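Hypothetical protein (PDB 4PEO) is a Prp-family cysteine protease that removes the N-terminal nine residues of ribosomal protein bL27 and also trims capsid and scaffold proteins of bacteriophage 80alpha. Local coordinates at residues I2-T7 against V17-H22; K13-I18 against H68-D73; G50-R55 against D77-I82. All coordinates share one frame; numbering follows the deposited sequence.

Contact 1 (I2-T7 against V17-H22)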
# COMPACT_ATOMS: atom_id res chain seq x y z
N ILE B 2 -5.33 -2.61 -17.03
CA ILE B 2 -4.00 -2.36 -16.48
C ILE B 2 -3.31 -3.72 -16.38
O ILE B 2 -3.94 -4.69 -15.93
CB ILE B 2 -4.07 -1.65 -15.10
CG1 ILE B 2 -4.62 -0.21 -15.23
CG2 ILE B 2 -2.70 -1.66 -14.37
CD1 ILE B 2 -5.16 0.42 -13.90
N THR B 3 -2.03 -3.81 -16.81
CA THR B 3 -1.25 -5.04 -16.70
C THR B 3 -0.13 -4.78 -15.70
O THR B 3 0.47 -3.71 -15.71
CB THR B 3 -0.69 -5.48 -18.05
OG1 THR B 3 0.16 -4.45 -18.55
CG2 THR B 3 -1.79 -5.83 -19.06
N VAL B 4 0.12 -5.75 -14.81
CA VAL B 4 1.20 -5.65 -13.83
C VAL B 4 2.07 -6.89 -13.94
O VAL B 4 1.60 -7.98 -13.63
CB VAL B 4 0.68 -5.45 -12.37
CG1 VAL B 4 1.85 -5.15 -11.43
CG2 VAL B 4 -0.38 -4.35 -12.28
N ASP B 5 3.32 -6.73 -14.43
CA ASP B 5 4.26 -7.85 -14.59
C ASP B 5 5.15 -7.89 -13.37
O ASP B 5 5.79 -6.89 -13.04
CB ASP B 5 5.10 -7.69 -15.85
CG ASP B 5 4.33 -7.80 -17.15
OD1 ASP B 5 3.47 -8.72 -17.25
OD2 ASP B 5 4.60 -7.01 -18.07
N ILE B 6 5.18 -9.03 -12.68
CA ILE B 6 5.90 -9.18 -11.42
C ILE B 6 7.01 -10.22 -11.54
O ILE B 6 6.73 -11.36 -11.92
CB ILE B 6 4.88 -9.51 -10.29
CG1 ILE B 6 3.75 -8.46 -10.23
CG2 ILE B 6 5.58 -9.65 -8.94
CD1 ILE B 6 2.37 -8.98 -9.95
N THR B 7 8.25 -9.84 -11.20
CA THR B 7 9.39 -10.74 -11.30
C THR B 7 9.93 -10.99 -9.92
O THR B 7 10.34 -10.05 -9.23
CB THR B 7 10.46 -10.19 -12.25
OG1 THR B 7 9.85 -9.87 -13.51
CG2 THR B 7 11.64 -11.15 -12.43
N VAL B 17 8.73 -4.84 -10.99
CA VAL B 17 7.28 -4.73 -11.12
C VAL B 17 7.11 -3.72 -12.25
O VAL B 17 7.70 -2.64 -12.18
CB VAL B 17 6.59 -4.24 -9.81
CG1 VAL B 17 5.10 -3.98 -10.05
CG2 VAL B 17 6.76 -5.26 -8.68
N ILE B 18 6.32 -4.07 -13.28
CA ILE B 18 6.07 -3.12 -14.37
C ILE B 18 4.57 -2.96 -14.52
O ILE B 18 3.89 -3.95 -14.80
CB ILE B 18 6.71 -3.53 -15.72
CG1 ILE B 18 8.21 -3.86 -15.52
CG2 ILE B 18 6.48 -2.43 -16.77
CD1 ILE B 18 8.97 -4.34 -16.77
N MET B 19 4.06 -1.72 -14.38
CA MET B 19 2.64 -1.45 -14.57
C MET B 19 2.46 -0.69 -15.88
O MET B 19 3.17 0.29 -16.14
CB MET B 19 2.05 -0.63 -13.40
CG MET B 19 0.56 -0.29 -13.57
SD MET B 19 -0.23 0.53 -12.11
CE MET B 19 -0.34 -0.78 -11.08
N ASP B 20 1.47 -1.11 -16.68
CA ASP B 20 1.16 -0.41 -17.92
C ASP B 20 -0.35 -0.38 -18.13
O ASP B 20 -1.05 -1.28 -17.66
CB ASP B 20 1.91 -1.01 -19.12
CG ASP B 20 1.78 -0.17 -20.38
OD1 ASP B 20 2.04 1.06 -20.31
OD2 ASP B 20 1.36 -0.72 -21.42
N GLY B 21 -0.83 0.69 -18.77
CA GLY B 21 -2.25 0.88 -19.03
C GLY B 21 -2.94 1.81 -18.04
O GLY B 21 -4.11 2.14 -18.23
N HIS B 22 -2.23 2.22 -16.98
CA HIS B 22 -2.76 3.10 -15.94
C HIS B 22 -2.92 4.55 -16.43
O HIS B 22 -2.21 4.99 -17.33
CB HIS B 22 -1.87 3.06 -14.68
CG HIS B 22 -0.43 3.39 -14.95
ND1 HIS B 22 0.40 2.50 -15.60
CD2 HIS B 22 0.26 4.52 -14.68
CE1 HIS B 22 1.58 3.10 -15.69
NE2 HIS B 22 1.54 4.33 -15.15
O HOH W 1 3.27 -4.39 -17.80

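Contact 2 (K13-I18 against H68-D73)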
# COMPACT_ATOMS: atom_id res chain seq x y z
N LYS B 13 12.86 -12.90 -3.84
CA LYS B 13 12.84 -11.44 -3.73
C LYS B 13 12.16 -10.82 -4.95
O LYS B 13 12.38 -11.27 -6.06
CB LYS B 13 14.26 -10.87 -3.58
CG LYS B 13 15.08 -11.49 -2.42
CD LYS B 13 14.35 -11.44 -1.07
CE LYS B 13 15.11 -12.19 0.01
NZ LYS B 13 16.17 -11.34 0.60
N VAL B 14 11.34 -9.78 -4.72
CA VAL B 14 10.66 -9.07 -5.82
C VAL B 14 11.74 -8.17 -6.45
O VAL B 14 12.23 -7.25 -5.78
CB VAL B 14 9.45 -8.24 -5.32
CG1 VAL B 14 8.84 -7.41 -6.46
CG2 VAL B 14 8.38 -9.14 -4.69
N THR B 15 12.12 -8.45 -7.70
CA THR B 15 13.16 -7.67 -8.38
C THR B 15 12.59 -6.62 -9.30
O THR B 15 13.24 -5.61 -9.54
CB THR B 15 14.14 -8.59 -9.14
OG1 THR B 15 13.44 -9.25 -10.20
CG2 THR B 15 14.82 -9.62 -8.21
N ASP B 16 11.42 -6.90 -9.90
CA ASP B 16 10.83 -5.96 -10.85
C ASP B 16 9.34 -5.99 -10.78
O ASP B 16 8.74 -7.05 -10.62
CB ASP B 16 11.23 -6.38 -12.29
CG ASP B 16 12.71 -6.39 -12.57
OD1 ASP B 16 13.38 -7.37 -12.19
OD2 ASP B 16 13.20 -5.43 -13.20
N VAL B 17 8.73 -4.84 -10.99
CA VAL B 17 7.28 -4.73 -11.12
C VAL B 17 7.11 -3.72 -12.25
O VAL B 17 7.70 -2.64 -12.18
CB VAL B 17 6.59 -4.24 -9.81
CG1 VAL B 17 5.10 -3.98 -10.05
CG2 VAL B 17 6.76 -5.26 -8.68
N ILE B 18 6.32 -4.07 -13.28
CA ILE B 18 6.07 -3.12 -14.37
C ILE B 18 4.57 -2.96 -14.52
O ILE B 18 3.89 -3.95 -14.80
CB ILE B 18 6.71 -3.53 -15.72
CG1 ILE B 18 8.21 -3.86 -15.52
CG2 ILE B 18 6.48 -2.43 -16.77
CD1 ILE B 18 8.97 -4.34 -16.77
N HIS B 68 8.25 1.03 -14.45
CA HIS B 68 9.10 -0.06 -14.02
C HIS B 68 9.87 0.27 -12.77
O HIS B 68 10.65 1.22 -12.75
CB HIS B 68 10.07 -0.42 -15.18
CG HIS B 68 11.08 -1.48 -14.84
ND1 HIS B 68 12.32 -1.50 -15.45
CD2 HIS B 68 11.00 -2.51 -13.97
CE1 HIS B 68 12.95 -2.54 -14.93
NE2 HIS B 68 12.18 -3.20 -14.06
N ILE B 69 9.61 -0.51 -11.72
CA ILE B 69 10.32 -0.46 -10.45
C ILE B 69 11.32 -1.61 -10.49
O ILE B 69 10.92 -2.77 -10.58
CB ILE B 69 9.38 -0.65 -9.23
CG1 ILE B 69 8.19 0.34 -9.24
CG2 ILE B 69 10.20 -0.60 -7.92
CD1 ILE B 69 6.99 -0.15 -8.34
N ARG B 70 12.61 -1.30 -10.40
CA ARG B 70 13.62 -2.33 -10.33
C ARG B 70 14.29 -2.24 -8.96
O ARG B 70 14.83 -1.19 -8.61
CB ARG B 70 14.65 -2.19 -11.47
CG ARG B 70 15.95 -2.96 -11.25
CD ARG B 70 15.81 -4.46 -11.41
NE ARG B 70 17.11 -5.12 -11.28
CZ ARG B 70 17.32 -6.42 -11.49
NH1 ARG B 70 16.31 -7.21 -11.87
NH2 ARG B 70 18.53 -6.94 -11.34
N SER B 71 14.23 -3.34 -8.17
CA SER B 71 14.86 -3.34 -6.85
C SER B 71 16.37 -3.27 -6.98
O SER B 71 16.96 -3.89 -7.89
CB SER B 71 14.47 -4.58 -6.05
OG SER B 71 13.05 -4.62 -5.91
N VAL B 72 17.00 -2.48 -6.11
CA VAL B 72 18.46 -2.36 -6.10
C VAL B 72 19.01 -3.24 -4.98
O VAL B 72 19.80 -4.15 -5.25
CB VAL B 72 18.95 -0.89 -6.07
CG1 VAL B 72 20.47 -0.83 -5.91
CG2 VAL B 72 18.52 -0.15 -7.33
N ASP B 73 18.58 -3.00 -3.74
CA ASP B 73 18.97 -3.82 -2.60
C ASP B 73 17.84 -4.82 -2.35
O ASP B 73 16.91 -4.52 -1.59
CB ASP B 73 19.28 -2.96 -1.35
CG ASP B 73 19.69 -3.75 -0.11
OD1 ASP B 73 19.92 -4.98 -0.23
OD2 ASP B 73 19.76 -3.15 0.98

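Contact 3 (G50-R55 against D77-I82)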
# COMPACT_ATOMS: atom_id res chain seq x y z
N GLY B 50 10.60 6.92 1.29
CA GLY B 50 10.43 7.66 2.53
C GLY B 50 10.67 6.89 3.82
O GLY B 50 11.07 7.50 4.82
N LEU B 51 10.43 5.57 3.81
CA LEU B 51 10.52 4.75 5.04
C LEU B 51 11.71 3.81 5.14
O LEU B 51 11.92 3.24 6.22
CB LEU B 51 9.23 3.94 5.24
CG LEU B 51 7.90 4.74 5.23
CD1 LEU B 51 6.71 3.80 5.20
CD2 LEU B 51 7.81 5.72 6.40
N THR B 52 12.42 3.58 4.03
CA THR B 52 13.56 2.65 3.98
C THR B 52 14.79 3.31 3.37
O THR B 52 14.69 4.41 2.81
CB THR B 52 13.20 1.36 3.18
OG1 THR B 52 13.43 1.58 1.77
CG2 THR B 52 11.77 0.86 3.41
N SER B 53 15.93 2.59 3.39
CA SER B 53 17.19 3.04 2.78
C SER B 53 17.27 2.62 1.29
O SER B 53 18.21 2.99 0.59
CB SER B 53 18.38 2.47 3.54
OG SER B 53 18.32 1.05 3.55
N GLU B 54 16.29 1.82 0.82
CA GLU B 54 16.28 1.36 -0.57
C GLU B 54 15.89 2.48 -1.54
O GLU B 54 14.95 3.24 -1.28
CB GLU B 54 15.37 0.13 -0.71
CG GLU B 54 14.90 -0.20 -2.13
CD GLU B 54 15.90 -0.78 -3.11
OE1 GLU B 54 17.12 -0.76 -2.83
OE2 GLU B 54 15.47 -1.22 -4.20
N ARG B 55 16.62 2.58 -2.65
CA ARG B 55 16.35 3.56 -3.70
C ARG B 55 16.20 2.78 -5.00
O ARG B 55 17.19 2.48 -5.67
CB ARG B 55 17.44 4.65 -3.79
CG ARG B 55 17.55 5.50 -2.53
CD ARG B 55 16.33 6.36 -2.28
NE ARG B 55 16.45 7.15 -1.06
CZ ARG B 55 16.03 6.76 0.15
NH1 ARG B 55 15.45 5.58 0.30
NH2 ARG B 55 16.20 7.55 1.20
N ASP B 77 14.86 -6.02 3.79
CA ASP B 77 13.63 -6.64 4.25
C ASP B 77 12.44 -5.68 4.29
O ASP B 77 11.32 -6.09 3.99
CB ASP B 77 13.83 -7.32 5.61
CG ASP B 77 14.74 -8.54 5.58
OD1 ASP B 77 15.06 -9.03 4.47
OD2 ASP B 77 15.08 -9.04 6.67
N GLU B 78 12.69 -4.41 4.65
CA GLU B 78 11.61 -3.42 4.74
C GLU B 78 11.05 -3.09 3.35
O GLU B 78 9.83 -3.13 3.17
CB GLU B 78 12.11 -2.14 5.42
CG GLU B 78 12.31 -2.25 6.92
CD GLU B 78 12.63 -0.91 7.57
OE1 GLU B 78 13.42 -0.13 6.98
OE2 GLU B 78 12.07 -0.64 8.66
N ALA B 79 11.94 -2.82 2.36
CA ALA B 79 11.50 -2.54 0.98
C ALA B 79 10.78 -3.79 0.43
O ALA B 79 9.74 -3.65 -0.22
CB ALA B 79 12.70 -2.19 0.11
N GLN B 80 11.29 -5.00 0.73
CA GLN B 80 10.65 -6.24 0.27
C GLN B 80 9.25 -6.40 0.87
O GLN B 80 8.31 -6.75 0.14
CB GLN B 80 11.52 -7.46 0.57
CG GLN B 80 12.72 -7.57 -0.41
CD GLN B 80 12.27 -7.83 -1.83
OE1 GLN B 80 11.50 -8.75 -2.09
NE2 GLN B 80 12.73 -7.04 -2.80
N LEU B 81 9.09 -6.07 2.16
CA LEU B 81 7.77 -6.13 2.80
C LEU B 81 6.81 -5.14 2.12
O LEU B 81 5.65 -5.48 1.89
CB LEU B 81 7.86 -5.84 4.30
CG LEU B 81 6.54 -5.93 5.08
CD1 LEU B 81 5.94 -7.33 4.99
CD2 LEU B 81 6.73 -5.52 6.52
N ILE B 82 7.29 -3.93 1.80
CA ILE B 82 6.45 -2.93 1.12
C ILE B 82 6.03 -3.45 -0.26
O ILE B 82 4.86 -3.31 -0.65
CB ILE B 82 7.16 -1.56 1.07
CG1 ILE B 82 7.32 -1.00 2.52
CG2 ILE B 82 6.35 -0.57 0.19
CD1 ILE B 82 8.22 0.26 2.61
O HOH W 2 15.85 0.40 5.11

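Contact 1 (I2-T7 against V17-H22)
T3 and D20 face each other as an antiparallel hydrogen-bonded pair in which each backbone amide is matched to the carbonyl across from it. T3 N donates to D20 O at 2.8 Å, and D20 N returns the bond to T3 O. Two residues further on, D5 and I18 repeat the exchange, with D5 N to I18 O at 2.9 Å and I18 N back to D5 O. I18 O carries a further load, since a water donates to it at 3.1 Å. That same water donates to D5 OD2 at 3.0 Å and accepts from T3 OG1, so one molecule joins the T3 and D5 side chains to the main chain of the partner strand. The chi1 of T3 (60°) sets OG1 beside D20, 3.9 Å from its CB, and toward the water. The other carboxylate oxygens have partners beyond the hairpin: D5 OD1 is hydrogen-bonded to N104 ND2 on the neighbouring strand, and D20 OD1 accepts from H66 N.

This is the beta hairpin of strands 2-8 and 14-20, at the middle of a mixed sheet, and its other face is apolar. There I2 CG2 lies 3.6 Å from M19 CG, the two side chains crossing at a slant. V4 divides its branches: CG1 meets V17 CG1 at 3.7 Å, while CG2 meets M19 CE, the methyl that the bend at chi3 (-74°) places. Helices 36-51 and 77-96 close over this face, A37 and L41 touching M19 and L90 touching V4.

Past the last pair the strand breaks at G21, whose positive phi (98°) turns the chain beside I2. I2 CG1 packs 3.8 Å from the backbone N of H22, which probably serves as the proton donor of the active site; its ring leads away from the hairpin, and its NE2 makes a weak hydrogen bond to G64 O.

Contact 2 (K13-I18 against H68-D73)
Strands 14-20 and 67-70 run antiparallel as neighbours in the mixed sheet, with V17 and I69 as their regular hydrogen-bonded pair: I69 N donates to V17 O at 2.9 Å and V17 N to I69 O in return. Beyond it T15 O accepts from S71 N, which stands above the carbonyl plane, and S71 OG donates to V14 O at 2.8 Å.

The outer face, bearing D16, I18, H68 and R70, is organised by one carboxylate. D16 OD2 accepts from H68 NE2 at 2.6 Å. The donor comes to the anti lone pair of OD2, and the imidazole and carboxylate planes are only 15° apart. The adjacent carboxylate could favour a protonated ring, though R70 shares its charge. OD1 takes two donors: R70 NH1 reaches its syn side at 3.0 Å in a salt bridge, and T15 OG1 its anti side at 2.7 Å. In the arginine, the bend at chi2 (73°) lays CD 3.3 Å from D16 OD2; NH1 then meets OD1 close to the guanidinium plane, although the guanidinium itself is turned 45° from the carboxylate. Three donors thus fix the rotation of the D16 group. I18 adds a CH-pi contact, CD1 lying over one face of the H68 ring, 4.2 Å from its centroid and displaced toward the rim.

The opposite face of the sheet turns inward. V17 and I69 meet L41 of helix 36-51, V17 also touches M86 of helix 77-96, and S71 packs on L83 of that helix. Strand 2-8 flanks 14-20 on its other edge, where T15 and D16 both face T7 in a classic beta bulge, while H68 and R70 pair through their backbones with N59 and D57.

Contact 3 (G50-R55 against D77-I82)
No direct hydrogen bond joins T52 to the helix it packs against; the polar link between the segments runs through a water, which accepts from S53 N at 2.8 Å and donates to E78 OE1 at 3.1 Å. The direct contact is a matter of methyls and methylenes. T52 CG2 lies 3.6 Å from E78 CB, the two side chains sliding past each other in opposite directions. The same methyl meets I82 CD1 at 3.7 Å, this time tip to tip. CG2 points there because it stands anti to the carbonyl carbon of T52, which leaves OG1 between that carbon and the backbone N (chi1 85°).

The hydroxyl serves its own backbone. OG1 donates to I48 O, one turn back in helix 36-51, and accepts from E54 N at 3.0 Å, an ST turn at the point where the chain leaves the helix. E54 follows with its CB 3.6 Å from A79 CB. Its carboxylate lies beyond this contact, both oxygens taken by the amides of V72 and D73. R55 NH1 donates to both T52 O and E54 O, each at 2.9 Å, the two acceptors lying near the guanidinium plane. I48 and S44 of helix 36-51 continue the packing against I82, and T85 of the second subunit touches both L51 and I82.

Overall arrangement
Contacts 1 and 2 are successive seams of one mixed sheet. They share strand 14-20, including V17 and I18, and their centres lie 12 Å apart; T7 meets the bulge of that strand through its backbone. Contact 3 joins the end of helix 36-51 to the start of helix 77-96, with its centre 12 Å from contact 2 and 20 Å from contact 1, across the middle of the chain. Contact 1 closes before contact 3 opens, whereas the segments of contacts 2 and 3 alternate, and E54 bonded to V72 and D73 links them. H22, the probable proton donor, belongs to contact 1, whose segments no other chain touches, whereas the second subunit packs beside contact 3.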